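Local coordinates for protein formate dehydrogenase subunit beta (Desulfovibrio gigas, PDB 1H0H) that carries electrons through three [4Fe-4S] clusters as the electron-transfer subunit of a periplasmic enzyme that reversibly oxidises formate to carbon dioxide, at residues T48-R53 against F67-C72; Q71-I76 against C120-P125; K81-M86 against E114-A119; G99-T104 against M134-M139. All coordinates share one frame; numbering follows the deposited sequence. Where two conformers were deposited one is given.

Overall arrangement
Interactions 1, 2 and 4 are buried and gather round two of the [4Fe-4S] clusters, whereas interaction 3 is partly buried and lies toward the periphery, its centre about 18 Å from that of the chain. Interaction 1 is a hairpin zipped by backbone hydrogen bonds, an Arg-Asp salt bridge and a buried lysine. Gln71 and Cys72 pass straight from it into interaction 2, where two loops meet through cluster ligands, an arginine and a tyrosine ring. Interaction 4 runs between the two clusters, with Lys136 NZ lying beside the sulfur of Cys72. Helix packing in interaction 3 is small and largely apolar, and Val116 ties it to Phe103 and Met134 of interaction 4.

Interaction 1: residues T48-R53 against F67-C72; sequences TYKLVR and FFPDQC. With SF4 (iron/sulfur cluster), chain M; SF4 (iron/sulfur cluster), chain N.
Strands 51-53 and 67-70 run antiparallel, their short axes 4.4 Å apart at closest approach and 160° between directions, as the paired ends of the beta hairpin formed by strands 51-59 and 62-70. Leu51 with Asp70 and Arg53 with Phe68 are hydrogen-bonded pairs, and Val52 with Pro69 between them is a non-hydrogen-bonded one. Pro69 also centres an inverse gamma turn.

On the face that carries Arg53 and Asp70, the arginine chain runs extended from CG to NE, and Arg53 NE donates to Asp70 OD2 at 2.7 Å along a nearly straight bond of 164°. This salt bridge uses the anti lone pair of OD2 and lies in the guanidinium plane, although the carboxylate is turned 62° against that plane. Asp43 takes Arg53 NH2 in a second salt bridge, while Asp70 OD1 reaches Arg73, so both charged groups are shared.

Lys50 starts with CG anti to the backbone N. Its CB already lies against S1 of SF4 chain M, and the bend at chi2 brings CD back beside the same sulfur. Its buried ammonium is gripped by two oxygens, Pro69 O at 2.6 Å from Lys50 NZ and Gln71 OE1 at 2.8 Å from the same NZ. The bond to Gln71 OE1 probably helps fix the amide's rotation, which leaves Gln71 NE2 3.7 Å from FE3 of the same cluster.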
# COMPACT_ATOMS: atom_id res chain seq x y z
N THR B 48 30.20 8.02 3.54
CA THR B 48 29.13 8.12 2.55
C THR B 48 29.73 8.26 1.17
O THR B 48 30.15 9.35 0.78
CB THR B 48 28.29 9.36 2.89
OG1 THR B 48 27.88 9.31 4.27
CG2 THR B 48 27.02 9.38 2.07
N TYR B 49 29.74 7.17 0.41
CA TYR B 49 30.40 7.13 -0.87
C TYR B 49 29.43 7.37 -2.02
O TYR B 49 29.85 7.66 -3.12
CB TYR B 49 30.97 5.75 -1.11
CG TYR B 49 31.84 5.13 -0.05
CD1 TYR B 49 32.49 5.89 0.94
CD2 TYR B 49 32.03 3.75 -0.05
CE1 TYR B 49 33.30 5.30 1.87
CE2 TYR B 49 32.83 3.16 0.89
CZ TYR B 49 33.46 3.93 1.85
OH TYR B 49 34.26 3.28 2.76
N LYS B 50 28.14 7.19 -1.75
CA LYS B 50 27.13 7.29 -2.80
C LYS B 50 26.13 8.26 -2.22
O LYS B 50 25.63 8.07 -1.11
CB LYS B 50 26.51 5.91 -3.07
CG LYS B 50 25.49 5.85 -4.22
CD LYS B 50 26.13 6.22 -5.58
CE LYS B 50 25.27 5.73 -6.73
NZ LYS B 50 25.68 6.27 -8.10
N LEU B 51 25.91 9.35 -2.95
CA LEU B 51 25.04 10.39 -2.46
C LEU B 51 24.07 10.87 -3.53
O LEU B 51 24.48 11.40 -4.56
CB LEU B 51 25.90 11.56 -1.97
CG LEU B 51 25.07 12.65 -1.32
CD1 LEU B 51 24.49 12.18 -0.01
CD2 LEU B 51 25.92 13.91 -1.13
N VAL B 52 22.78 10.69 -3.28
CA VAL B 52 21.80 11.15 -4.26
C VAL B 52 21.55 12.65 -4.08
O VAL B 52 20.93 13.10 -3.11
CB VAL B 52 20.48 10.33 -4.23
CG1 VAL B 52 19.50 10.90 -5.22
CG2 VAL B 52 20.77 8.85 -4.54
N ARG B 53 22.07 13.42 -5.02
CA ARG B 53 21.93 14.85 -4.97
C ARG B 53 20.63 15.21 -5.63
O ARG B 53 20.21 14.53 -6.57
CB ARG B 53 23.12 15.50 -5.66
CG ARG B 53 24.44 15.31 -4.94
CD ARG B 53 25.60 16.00 -5.64
NE ARG B 53 26.91 15.64 -5.09
CZ ARG B 53 27.39 16.14 -3.96
NH1 ARG B 53 26.67 16.99 -3.23
NH2 ARG B 53 28.59 15.78 -3.55
N PHE B 67 18.12 14.92 -10.42
CA PHE B 67 18.78 14.00 -9.52
C PHE B 67 20.13 13.55 -10.07
O PHE B 67 20.27 13.31 -11.26
CB PHE B 67 17.88 12.78 -9.29
CG PHE B 67 16.47 13.13 -8.87
CD1 PHE B 67 16.23 14.07 -7.89
CD2 PHE B 67 15.38 12.49 -9.44
CE1 PHE B 67 14.93 14.40 -7.51
CE2 PHE B 67 14.08 12.81 -9.06
CZ PHE B 67 13.85 13.75 -8.07
N PHE B 68 21.10 13.38 -9.18
CA PHE B 68 22.47 13.00 -9.52
C PHE B 68 23.02 12.08 -8.42
O PHE B 68 23.39 12.55 -7.34
CB PHE B 68 23.31 14.28 -9.60
CG PHE B 68 24.58 14.14 -10.37
CD1 PHE B 68 24.58 14.27 -11.76
CD2 PHE B 68 25.77 13.93 -9.73
CE1 PHE B 68 25.79 14.15 -12.50
CE2 PHE B 68 26.96 13.80 -10.45
CZ PHE B 68 26.97 13.92 -11.83
N PRO B 69 23.07 10.78 -8.67
CA PRO B 69 23.56 9.81 -7.67
C PRO B 69 25.09 9.76 -7.71
O PRO B 69 25.69 8.88 -8.33
CB PRO B 69 22.98 8.47 -8.14
CG PRO B 69 22.56 8.66 -9.53
CD PRO B 69 22.62 10.14 -9.90
N ASP B 70 25.69 10.70 -6.99
CA ASP B 70 27.10 10.99 -7.04
C ASP B 70 27.96 9.92 -6.37
O ASP B 70 27.54 9.29 -5.41
CB ASP B 70 27.30 12.37 -6.40
CG ASP B 70 28.51 13.07 -6.89
OD1 ASP B 70 29.27 12.49 -7.70
OD2 ASP B 70 28.79 14.21 -6.49
N GLN B 71 29.14 9.70 -6.93
CA GLN B 71 30.12 8.77 -6.41
C GLN B 71 31.42 9.07 -7.18
O GLN B 71 31.40 9.78 -8.19
CB GLN B 71 29.71 7.31 -6.66
CG GLN B 71 29.64 7.00 -8.14
CD GLN B 71 29.29 5.53 -8.49
OE1 GLN B 71 28.15 5.23 -8.85
NE2 GLN B 71 30.27 4.64 -8.40
N CYS B 72 32.53 8.50 -6.72
CA CYS B 72 33.81 8.63 -7.40
C CYS B 72 33.67 8.25 -8.88
O CYS B 72 32.95 7.31 -9.21
CB CYS B 72 34.82 7.69 -6.76
SG CYS B 72 36.35 7.53 -7.68
FE1 SF4 M . 29.95 0.14 -4.71
FE2 SF4 M . 28.19 1.94 -5.83
FE3 SF4 M . 30.82 2.66 -5.35
FE4 SF4 M . 29.05 2.31 -3.27
S1 SF4 M . 28.93 3.85 -4.99
S2 SF4 M . 31.21 1.55 -3.45
S3 SF4 M . 27.74 0.67 -3.96
S4 SF4 M . 30.24 1.01 -6.78
FE1 SF4 N . 38.37 12.13 -7.65
FE2 SF4 N . 37.56 9.49 -7.74
FE3 SF4 N . 38.84 10.73 -9.98
FE4 SF4 N . 40.28 10.21 -7.68
S1 SF4 N . 39.35 8.61 -9.16
S2 SF4 N . 40.35 12.10 -8.80
S3 SF4 N . 38.63 10.55 -6.03
S4 SF4 N . 36.71 11.23 -9.04
O HOH W 1 32.72 8.08 -3.61

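Interaction 2: residues Q71-I76 against C120-P125; sequences QCRHCI and CPYDVP. With SF4 (iron/sulfur cluster), chain N; SF4 (iron/sulfur cluster), chain M.
Arg73 lies across the ring of Tyr122, and this crossing joins the cysteine loop 71-76 to the loop 120-125 beside a [4Fe-4S] cluster. With CG anti to the carbonyl carbon (chi1 -54°), Arg73 puts CG over the ring centre, 3.7 Å from the Tyr122 centroid in a CH-pi contact. The bend at chi2 (-64°) then turns CD and the guanidinium back across the ring to its CD1 side, with Arg73 NH2 3.5 Å from Tyr122 CD1, the two planes inclined by 36°. Pro121 CB lies on the opposite face of the ring, so the tyrosine is held between proline and arginine. Cys75 SG comes in at the ring's edge, 3.8 Å from Tyr122 CE2, as a sulfur-aromatic contact.

Three cysteines bind the cluster here: Cys72 to FE2, Cys75 to FE3 and Cys120 to FE1; Cys80 completes the set. Backbone N-H groups grip the thiolates: His74 N donates to Cys72 SG at 3.2 Å, and Val124 N to Cys120 SG at 3.3 Å, bonds expected to stabilise negative charge on sulfur. Val124 lays CG1 against Cys72 CA at 3.7 Å. A water links Arg73 NH2 with Tyr122 O; Asp70 salt-bridges Arg73 NH1, and Asp191 OD2 is hydrogen-bonded to Tyr122 OH.

Loop 71-76 leads from strand 62-70 to helix 79-84, loop 120-125 from helix 113-119 to strand 126-127, and Arg73 packs on Phe199 of strand 197-201.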
# COMPACT_ATOMS: atom_id res chain seq x y z
N GLN B 71 29.14 9.70 -6.93
CA GLN B 71 30.12 8.77 -6.41
C GLN B 71 31.42 9.07 -7.18
O GLN B 71 31.40 9.78 -8.19
CB GLN B 71 29.71 7.31 -6.66
CG GLN B 71 29.64 7.00 -8.14
CD GLN B 71 29.29 5.53 -8.49
OE1 GLN B 71 28.15 5.23 -8.85
NE2 GLN B 71 30.27 4.64 -8.40
N CYS B 72 32.53 8.50 -6.72
CA CYS B 72 33.81 8.63 -7.40
C CYS B 72 33.67 8.25 -8.88
O CYS B 72 32.95 7.31 -9.21
CB CYS B 72 34.82 7.69 -6.76
SG CYS B 72 36.35 7.53 -7.68
N ARG B 73 34.37 8.95 -9.76
CA ARG B 73 34.26 8.68 -11.20
C ARG B 73 35.20 7.58 -11.69
O ARG B 73 35.15 7.21 -12.84
CB ARG B 73 34.60 9.93 -12.00
CG ARG B 73 33.79 11.14 -11.59
CD ARG B 73 32.26 11.04 -11.85
NE ARG B 73 31.68 12.38 -11.77
CZ ARG B 73 31.35 12.98 -10.63
NH1 ARG B 73 31.53 12.36 -9.45
NH2 ARG B 73 30.84 14.19 -10.68
N HIS B 74 36.08 7.12 -10.81
CA HIS B 74 37.11 6.16 -11.17
C HIS B 74 37.83 6.60 -12.44
O HIS B 74 37.87 5.89 -13.46
CB HIS B 74 36.54 4.74 -11.21
CG HIS B 74 36.15 4.26 -9.86
ND1 HIS B 74 37.05 3.66 -9.00
CD2 HIS B 74 34.99 4.39 -9.16
CE1 HIS B 74 36.45 3.40 -7.85
NE2 HIS B 74 35.19 3.81 -7.93
N CYS B 75 38.37 7.81 -12.34
CA CYS B 75 39.15 8.44 -13.41
C CYS B 75 40.13 7.49 -14.06
O CYS B 75 40.85 6.74 -13.38
CB CYS B 75 39.90 9.64 -12.85
SG CYS B 75 38.81 10.96 -12.29
N ILE B 76 40.18 7.52 -15.39
CA ILE B 76 41.08 6.65 -16.12
C ILE B 76 42.53 6.92 -15.73
O ILE B 76 43.34 5.99 -15.58
CB ILE B 76 40.84 6.83 -17.62
CG1 ILE B 76 39.46 6.23 -17.97
CG2 ILE B 76 41.95 6.18 -18.45
CD1 ILE B 76 38.97 6.65 -19.33
N CYS B 120 41.25 16.15 -6.83
CA CYS B 120 40.03 15.61 -7.41
C CYS B 120 39.14 16.69 -8.03
O CYS B 120 38.59 17.53 -7.34
CB CYS B 120 39.23 14.84 -6.39
SG CYS B 120 37.69 14.20 -7.10
N PRO B 121 38.97 16.63 -9.34
CA PRO B 121 38.17 17.64 -10.06
C PRO B 121 36.72 17.56 -9.63
O PRO B 121 35.97 18.52 -9.81
CB PRO B 121 38.30 17.20 -11.52
CG PRO B 121 39.49 16.30 -11.55
CD PRO B 121 39.53 15.61 -10.24
N TYR B 122 36.34 16.43 -9.06
CA TYR B 122 34.96 16.18 -8.70
C TYR B 122 34.66 16.33 -7.22
O TYR B 122 33.54 16.09 -6.78
CB TYR B 122 34.55 14.79 -9.21
CG TYR B 122 34.87 14.64 -10.67
CD1 TYR B 122 34.05 15.23 -11.63
CD2 TYR B 122 36.02 13.98 -11.10
CE1 TYR B 122 34.34 15.13 -12.95
CE2 TYR B 122 36.34 13.89 -12.44
CZ TYR B 122 35.48 14.46 -13.35
OH TYR B 122 35.73 14.40 -14.68
N ASP B 123 35.68 16.69 -6.46
CA ASP B 123 35.59 16.91 -5.03
C ASP B 123 34.98 15.72 -4.30
O ASP B 123 34.08 15.88 -3.49
CB ASP B 123 34.79 18.19 -4.73
CG ASP B 123 34.85 18.56 -3.29
OD1 ASP B 123 35.90 18.31 -2.66
OD2 ASP B 123 33.89 19.09 -2.69
N VAL B 124 35.48 14.53 -4.61
CA VAL B 124 34.95 13.29 -4.06
C VAL B 124 35.54 12.73 -2.74
O VAL B 124 34.76 12.41 -1.84
CB VAL B 124 34.89 12.19 -5.16
CG1 VAL B 124 34.56 10.82 -4.57
CG2 VAL B 124 33.88 12.57 -6.23
N PRO B 125 36.87 12.62 -2.60
CA PRO B 125 37.47 11.95 -1.42
C PRO B 125 37.22 12.66 -0.10
O PRO B 125 37.21 13.88 -0.05
CB PRO B 125 38.98 12.02 -1.69
CG PRO B 125 39.18 12.63 -3.01
CD PRO B 125 37.89 13.12 -3.54
FE1 SF4 N . 38.37 12.13 -7.65
FE2 SF4 N . 37.56 9.49 -7.74
FE3 SF4 N . 38.84 10.73 -9.98
FE4 SF4 N . 40.28 10.21 -7.68
S1 SF4 N . 39.35 8.61 -9.16
S2 SF4 N . 40.35 12.10 -8.80
S3 SF4 N . 38.63 10.55 -6.03
S4 SF4 N . 36.71 11.23 -9.04
FE1 SF4 M . 29.95 0.14 -4.71
FE2 SF4 M . 28.19 1.94 -5.83
FE3 SF4 M . 30.82 2.66 -5.35
FE4 SF4 M . 29.05 2.31 -3.27
S1 SF4 M . 28.93 3.85 -4.99
S2 SF4 M . 31.21 1.55 -3.45
S3 SF4 M . 27.74 0.67 -3.96
S4 SF4 M . 30.24 1.01 -6.78
O HOH W 2 30.98 15.13 -8.04

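Interaction 3: residues K81-M86 against E114-A119; sequences KATADM and ESVISA
Helical residues 81-84 and 114-119 approach most closely at Thr83 and Val116, whose CA atoms are 5.7 Å apart, an approach made by the small side chains of Thr83, Ala84, Ser115 and Ala119 together with Val116. The contact is correspondingly slight, burying 181 Å² in all.

Thr83 carries most of the contact, with CB directed at the other helix. At chi1 -68° its methyl stands anti to the backbone N and its hydroxyl anti to the carbonyl carbon, so the two branches part over different residues. Thr83 CG2 settles against the backbone between Ser115 and Val116, 3.8 Å from Ser115 C, and also brushes Ser115 CB. The other branch meets a methyl: Thr83 OG1 is 3.4 Å from Ala119 CB, while its polar need is met within its own helix by a hydrogen bond with Pro79 O. Deeper in, Val116 CG2, anti to its carbonyl carbon, touches the methyl of Ala84 at 4.0 Å from Ala84 CB. Ser115 turns its hydroxyl to Asp112, just before its own helix. Beyond the interface, Lys81 NZ bridges to Asp85 OD1 at 2.8 Å, on that oxygen's syn lone pair, and also bonds Ile92 O.

Helices 79-84 and 113-119 thus meet next to one cluster, with its ligands Cys80 and Cys120 close by. Ile92 of strand 92-94 touches both Ala84 and Val116, and Met134 of strand 134-135 packs on Val116 and Ile117.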
# COMPACT_ATOMS: atom_id res chain seq x y z
N LYS B 81 45.40 9.80 -7.07
CA LYS B 81 46.57 8.90 -6.93
C LYS B 81 47.86 9.53 -7.41
O LYS B 81 48.93 9.33 -6.81
CB LYS B 81 46.37 7.61 -7.71
CG LYS B 81 47.55 6.62 -7.51
CD LYS B 81 47.25 5.27 -8.15
CE LYS B 81 48.52 4.45 -8.39
NZ LYS B 81 49.26 4.25 -7.15
N ALA B 82 47.79 10.26 -8.52
CA ALA B 82 48.99 10.87 -9.06
C ALA B 82 49.67 11.75 -8.00
O ALA B 82 50.89 11.80 -7.91
CB ALA B 82 48.64 11.68 -10.30
N THR B 83 48.86 12.43 -7.21
CA THR B 83 49.32 13.31 -6.13
C THR B 83 49.83 12.51 -4.95
O THR B 83 50.93 12.72 -4.44
CB THR B 83 48.15 14.18 -5.68
OG1 THR B 83 47.82 15.09 -6.73
CG2 THR B 83 48.54 15.06 -4.50
N ALA B 84 49.02 11.56 -4.53
CA ALA B 84 49.38 10.71 -3.40
C ALA B 84 50.65 9.93 -3.65
O ALA B 84 51.42 9.72 -2.72
CB ALA B 84 48.21 9.77 -3.08
N ASP B 85 50.87 9.51 -4.91
CA ASP B 85 52.05 8.76 -5.34
C ASP B 85 53.38 9.51 -5.07
O ASP B 85 54.45 8.91 -4.94
CB ASP B 85 51.95 8.42 -6.82
CG ASP B 85 51.09 7.20 -7.11
OD1 ASP B 85 50.63 6.53 -6.16
OD2 ASP B 85 50.85 6.82 -8.28
N MET B 86 53.32 10.83 -4.99
CA MET B 86 54.53 11.60 -4.69
C MET B 86 55.00 11.35 -3.27
O MET B 86 56.13 11.67 -2.93
CB MET B 86 54.27 13.08 -4.83
CG MET B 86 53.78 13.43 -6.17
SD MET B 86 55.08 13.25 -7.37
CE MET B 86 54.22 14.13 -8.56
N GLU B 114 45.53 17.12 2.06
CA GLU B 114 44.74 18.18 1.45
C GLU B 114 44.94 18.24 -0.05
O GLU B 114 43.99 18.50 -0.80
CB GLU B 114 45.04 19.54 2.07
CG GLU B 114 44.64 19.66 3.52
CD GLU B 114 45.04 21.00 4.08
OE1 GLU B 114 44.43 22.00 3.65
OE2 GLU B 114 45.99 21.06 4.90
N SER B 115 46.18 18.00 -0.47
CA SER B 115 46.54 18.09 -1.87
C SER B 115 45.85 16.97 -2.64
O SER B 115 45.46 17.17 -3.78
CB SER B 115 48.05 17.99 -2.05
OG SER B 115 48.70 19.22 -1.69
N VAL B 116 45.69 15.82 -1.98
CA VAL B 116 45.02 14.67 -2.60
C VAL B 116 43.56 15.05 -2.85
O VAL B 116 43.05 14.87 -3.95
CB VAL B 116 45.13 13.41 -1.69
CG1 VAL B 116 44.32 12.21 -2.23
CG2 VAL B 116 46.58 13.03 -1.52
N ILE B 117 42.90 15.63 -1.85
CA ILE B 117 41.49 16.00 -2.00
C ILE B 117 41.33 17.11 -3.04
O ILE B 117 40.46 17.00 -3.90
CB ILE B 117 40.85 16.40 -0.65
CG1 ILE B 117 40.91 15.23 0.33
CG2 ILE B 117 39.37 16.85 -0.82
CD1 ILE B 117 40.36 15.57 1.73
N SER B 118 42.20 18.12 -3.01
CA SER B 118 42.08 19.21 -3.99
C SER B 118 42.38 18.74 -5.42
O SER B 118 41.92 19.38 -6.36
CB SER B 118 42.94 20.44 -3.67
OG SER B 118 44.31 20.13 -3.59
N ALA B 119 43.17 17.68 -5.60
CA ALA B 119 43.46 17.17 -6.95
C ALA B 119 42.23 16.58 -7.62
O ALA B 119 42.17 16.44 -8.84
CB ALA B 119 44.56 16.09 -6.90

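Interaction 4: residues G99-T104 against M134-M139; sequences GCVLFT and MAKCDM. With SF4 (iron/sulfur cluster), chain M; SF4 (iron/sulfur cluster), chain N.
Lys136 takes the crowded chi1 position, with CG between the backbone N and the carbonyl carbon (64°), runs extended, then bends at chi4 (63°) to carry its ammonium across to strand 101-103. In this ferredoxin-type dicluster domain the lysine lies between two [4Fe-4S] clusters: its CD is 3.5 Å from S3 of SF4 chain N, while the next residue, Cys137, binds FE3 of SF4 chain M. The buried Lys136 NZ donates to Val101 O at 2.7 Å, from above the carbonyl plane, and to Cys137 O at 2.8 Å, almost in line with the carbonyl bond. A positive charge this close would be expected to favour the reduced state of the SF4 of chain N.

Phe103, with CG anti to the carbonyl carbon, meets the lysine chain at about a right angle. Lys136 CD sits over its face in a CH-pi contact, and Lys136 CE is 3.5 Å from Phe103 CD1. At the ring's edge comes Met134, whose CB is 3.6 Å from Phe103 CD2. Two waters fill in between the backbones, one joining Phe103 N with Cys137 O, the other Phe103 O with Lys136 N.

Toward the other end Leu102 runs alongside Asp138 in the same direction, with its CD1 against Asp138 CB; Asp138 OD1 is hydrogen-bonded to His25. Met139 folds back at chi3, its methyl CE resting 3.7 Å from Cys100 CA, while Cys100 SG stands 3.4 Å from Asp138 O.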
# COMPACT_ATOMS: atom_id res chain seq x y z
N GLY B 99 40.09 -1.29 -13.20
CA GLY B 99 40.14 0.15 -13.35
C GLY B 99 39.78 0.82 -12.04
O GLY B 99 39.74 2.05 -11.95
N CYS B 100 39.54 0.03 -10.99
CA CYS B 100 39.16 0.62 -9.72
C CYS B 100 40.27 1.46 -9.12
O CYS B 100 41.43 1.06 -9.12
CB CYS B 100 38.73 -0.43 -8.69
SG CYS B 100 38.47 0.26 -7.01
N VAL B 101 39.89 2.62 -8.59
CA VAL B 101 40.81 3.51 -7.89
C VAL B 101 40.46 3.28 -6.43
O VAL B 101 39.39 3.65 -5.97
CB VAL B 101 40.60 4.97 -8.31
CG1 VAL B 101 41.45 5.91 -7.46
CG2 VAL B 101 40.94 5.13 -9.81
N LEU B 102 41.36 2.64 -5.72
CA LEU B 102 41.07 2.18 -4.39
C LEU B 102 41.81 2.93 -3.30
O LEU B 102 43.03 2.80 -3.17
CB LEU B 102 41.36 0.69 -4.32
CG LEU B 102 41.17 -0.03 -2.98
CD1 LEU B 102 39.72 0.07 -2.48
CD2 LEU B 102 41.56 -1.48 -3.15
N PHE B 103 41.10 3.75 -2.52
CA PHE B 103 41.74 4.38 -1.38
C PHE B 103 41.86 3.30 -0.32
O PHE B 103 40.88 2.62 0.00
CB PHE B 103 40.90 5.51 -0.78
CG PHE B 103 41.13 6.86 -1.40
CD1 PHE B 103 41.27 7.01 -2.76
CD2 PHE B 103 41.15 7.99 -0.61
CE1 PHE B 103 41.42 8.25 -3.31
CE2 PHE B 103 41.30 9.24 -1.15
CZ PHE B 103 41.44 9.39 -2.50
N THR B 104 43.05 3.15 0.22
CA THR B 104 43.27 2.18 1.28
C THR B 104 43.47 2.90 2.61
O THR B 104 43.67 4.10 2.64
CB THR B 104 44.52 1.31 0.95
OG1 THR B 104 45.72 2.09 1.11
CG2 THR B 104 44.56 0.92 -0.49
N MET B 134 41.49 8.50 4.52
CA MET B 134 40.46 8.91 3.57
C MET B 134 39.75 7.72 2.93
O MET B 134 40.32 6.66 2.76
CB MET B 134 41.07 9.81 2.50
CG MET B 134 41.53 11.19 3.01
SD MET B 134 42.36 12.16 1.73
CE MET B 134 43.80 11.13 1.46
N ALA B 135 38.48 7.90 2.55
CA ALA B 135 37.74 6.83 1.89
C ALA B 135 36.77 7.42 0.89
O ALA B 135 36.51 8.62 0.91
CB ALA B 135 37.03 5.93 2.92
N LYS B 136 36.24 6.56 0.02
CA LYS B 136 35.33 6.93 -1.05
C LYS B 136 34.89 5.60 -1.68
O LYS B 136 35.29 4.53 -1.21
CB LYS B 136 36.05 7.78 -2.11
CG LYS B 136 37.16 7.02 -2.82
CD LYS B 136 37.72 7.78 -4.05
CE LYS B 136 38.58 6.85 -4.95
NZ LYS B 136 37.73 5.71 -5.53
N CYS B 137 34.04 5.67 -2.70
CA CYS B 137 33.58 4.52 -3.46
C CYS B 137 34.74 3.59 -3.83
O CYS B 137 35.77 4.05 -4.36
CB CYS B 137 32.92 5.03 -4.74
SG CYS B 137 32.59 3.82 -6.01
N ASP B 138 34.59 2.30 -3.55
CA ASP B 138 35.62 1.34 -3.93
C ASP B 138 35.19 0.46 -5.11
O ASP B 138 35.70 -0.65 -5.31
CB ASP B 138 36.06 0.48 -2.74
CG ASP B 138 34.99 -0.49 -2.26
OD1 ASP B 138 33.86 -0.47 -2.78
OD2 ASP B 138 35.22 -1.31 -1.34
N MET B 139 34.24 0.97 -5.89
CA MET B 139 33.68 0.25 -7.03
C MET B 139 33.16 -1.13 -6.60
O MET B 139 33.04 -2.03 -7.42
CB MET B 139 34.76 0.08 -8.14
CG MET B 139 34.21 -0.06 -9.56
SD MET B 139 35.40 -0.52 -10.88
CE MET B 139 35.93 1.05 -11.50
FE1 SF4 M . 29.95 0.14 -4.71
FE2 SF4 M . 28.19 1.94 -5.83
FE3 SF4 M . 30.82 2.66 -5.35
FE4 SF4 M . 29.05 2.31 -3.27
S1 SF4 M . 28.93 3.85 -4.99
S2 SF4 M . 31.21 1.55 -3.45
S3 SF4 M . 27.74 0.67 -3.96
S4 SF4 M . 30.24 1.01 -6.78
FE1 SF4 N . 38.37 12.13 -7.65
FE2 SF4 N . 37.56 9.49 -7.74
FE3 SF4 N . 38.84 10.73 -9.98
FE4 SF4 N . 40.28 10.21 -7.68
S1 SF4 N . 39.35 8.61 -9.16
S2 SF4 N . 40.35 12.10 -8.80
S3 SF4 N . 38.63 10.55 -6.03
S4 SF4 N . 36.71 11.23 -9.04
O HOH W 3 38.16 3.50 -2.50
O HOH W 4 38.12 3.93 0.24